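Local coordinates for TetR family transcriptional regulator (Streptomyces coelicolor, PDB 6SRN), which binds the signalling molecule 4-(hydroxymethyl)-2-propylfuran-3-carboxylic acid and, as a TetR-family regulator, probably controls transcription by binding regulatory DNA, at residues A[33-38]-A[74-79]. Sequence-based numbering, arbitrary orientation.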
loop_
_atom_site.group_PDB
_atom_site.type_symbol
_atom_site.label_atom_id
_atom_site.label_comp_id
_atom_site.label_asym_id
_atom_site.label_seq_id
_atom_site.Cartn_x
_atom_site.Cartn_y
_atom_site.Cartn_z
ATOM N N GLN A 33 6.251 -27.403 6.783
ATOM C CA GLN A 33 6.524 -27.085 8.196
ATOM C C GLN A 33 7.646 -26.076 8.343
ATOM O O GLN A 33 7.536 -25.142 9.142
ATOM C CB GLN A 33 6.857 -28.361 8.980
ATOM C CG GLN A 33 5.653 -29.254 9.176
ATOM C CD GLN A 33 5.958 -30.557 9.891
ATOM O OE1 GLN A 33 6.778 -31.345 9.445
ATOM N NE2 GLN A 33 5.249 -30.806 10.985
ATOM N N ILE A 34 8.689 -26.258 7.554
ATOM C CA ILE A 34 9.800 -25.287 7.564
ATOM C C ILE A 34 9.287 -23.927 7.088
ATOM O O ILE A 34 9.617 -22.913 7.682
ATOM C CB ILE A 34 10.989 -25.775 6.705
ATOM C CG1 ILE A 34 11.531 -27.107 7.244
ATOM C CG2 ILE A 34 12.090 -24.723 6.642
ATOM C CD1 ILE A 34 12.427 -27.865 6.279
ATOM N N LEU A 35 8.507 -23.921 6.019
ATOM C CA LEU A 35 7.963 -22.688 5.481
ATOM C C LEU A 35 7.054 -21.995 6.492
ATOM O O LEU A 35 7.081 -20.782 6.574
ATOM C CB LEU A 35 7.168 -22.954 4.196
ATOM C CG LEU A 35 7.859 -22.997 2.833
ATOM C CD1 LEU A 35 6.801 -23.076 1.736
ATOM C CD2 LEU A 35 8.713 -21.758 2.601
ATOM N N GLU A 36 6.274 -22.744 7.275
ATOM C CA GLU A 36 5.411 -22.137 8.280
ATOM C C GLU A 36 6.226 -21.462 9.385
ATOM O O GLU A 36 5.939 -20.325 9.773
ATOM C CB GLU A 36 4.472 -23.189 8.844
ATOM C CG GLU A 36 3.293 -22.645 9.612
ATOM C CD GLU A 36 2.245 -21.909 8.733
ATOM O OE1 GLU A 36 2.033 -22.188 7.493
ATOM O OE2 GLU A 36 1.536 -21.058 9.310
ATOM N N ALA A 37 7.259 -22.155 9.859
ATOM C CA ALA A 37 8.159 -21.571 10.849
ATOM C C ALA A 37 8.878 -20.343 10.335
ATOM O O ALA A 37 8.961 -19.339 11.042
ATOM C CB ALA A 37 9.170 -22.607 11.333
ATOM N N ALA A 38 9.358 -20.421 9.099
ATOM C CA ALA A 38 9.995 -19.283 8.491
ATOM C C ALA A 38 9.021 -18.107 8.398
ATOM O O ALA A 38 9.393 -16.968 8.626
ATOM C CB ALA A 38 10.508 -19.638 7.122
ATOM N N GLU A 74 17.753 -16.123 1.364
ATOM C CA GLU A 74 17.101 -15.552 0.213
ATOM C C GLU A 74 16.091 -16.494 -0.427
ATOM O O GLU A 74 14.960 -16.123 -0.705
ATOM C CB GLU A 74 18.155 -15.178 -0.839
ATOM C CG GLU A 74 19.075 -14.040 -0.464
ATOM C CD GLU A 74 20.366 -14.374 0.350
ATOM O OE1 GLU A 74 20.459 -15.398 1.050
ATOM O OE2 GLU A 74 21.302 -13.540 0.328
ATOM N N SER A 75 16.511 -17.744 -0.656
ATOM C CA SER A 75 15.642 -18.746 -1.275
ATOM C C SER A 75 14.483 -19.071 -0.336
ATOM O O SER A 75 13.394 -19.379 -0.774
ATOM C CB SER A 75 16.468 -19.985 -1.664
ATOM O OG SER A 75 16.898 -20.653 -0.526
ATOM N N LEU A 76 14.685 -18.982 0.963
ATOM C CA LEU A 76 13.600 -19.202 1.914
ATOM C C LEU A 76 12.555 -18.087 1.821
ATOM O O LEU A 76 11.369 -18.352 1.716
ATOM C CB LEU A 76 14.225 -19.318 3.324
ATOM C CG LEU A 76 13.296 -19.616 4.490
ATOM C CD1 LEU A 76 12.532 -20.925 4.364
ATOM C CD2 LEU A 76 14.105 -19.598 5.790
ATOM N N ALA A 77 13.037 -16.845 1.753
ATOM C CA ALA A 77 12.157 -15.715 1.549
ATOM C C ALA A 77 11.367 -15.809 0.218
ATOM O O ALA A 77 10.177 -15.551 0.162
ATOM C CB ALA A 77 12.918 -14.405 1.678
ATOM N N ILE A 78 12.069 -16.160 -0.859
ATOM C CA ILE A 78 11.392 -16.372 -2.127
ATOM C C ILE A 78 10.293 -17.420 -1.977
ATOM O O ILE A 78 9.191 -17.231 -2.472
ATOM C CB ILE A 78 12.395 -16.792 -3.228
ATOM C CG1 ILE A 78 13.314 -15.608 -3.541
ATOM C CG2 ILE A 78 11.652 -17.279 -4.456
ATOM C CD1 ILE A 78 14.478 -15.988 -4.411
ATOM N N ALA A 79 10.590 -18.563 -1.340
ATOM C CA ALA A 79 9.581 -19.615 -1.250
ATOM C C ALA A 79 8.325 -19.158 -0.476
ATOM O O ALA A 79 7.234 -19.524 -0.820
ATOM C CB ALA A 79 10.171 -20.853 -0.615
#
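Leu76 reaches from helix 73-86 to helix 31-49 and lays the flank of its isopropyl group on the methyl of Ala38. Its CB stays back, 5.3 Å from Ala38 CB. With CG anti to the backbone N (chi1 -177°), the side chain then extends across the gap, and CG comes within 3.8 Å of Ala38 CB. Beyond the branch, CD1 lies 3.7 Å and CD2 3.8 Å from the same Ala38 CB, which therefore sits over the triangle CG-CD1-CD2, almost equally far from all three. CD1 also turns toward the preceding turn of helix 31-49, where it meets Leu35 CD2 at 4.3 Å and, more loosely, Ile34 CG2. Leu35 returns the contact one turn further along helix 73-86: its CD2 meets the methyl of Ala79 tip to tip, 3.6 Å from CB, and also nears the carbonyl carbon of that residue. The contact is entirely apolar. The two helix segments run almost at right angles (95°) with axes 10.2 Å apart, a separation bridged by the two leucines against two small alanines. Val55 touches both Ala38 and Leu76, while Phe70 touches Ile34, Leu76 and Ala79; both lie within the predicted helix-turn-helix, which thus shares this core. The contact joins the N-terminal part of helix 73-86 to helix 31-49, and near its C-terminal end helix 73-86 carries His84 and Tyr85 of the furan ligand pocket. Such packing of helices 31-49 and 73-86 on the helix-turn-helix between them is characteristic of the TetR-family N-terminal DNA-binding domain.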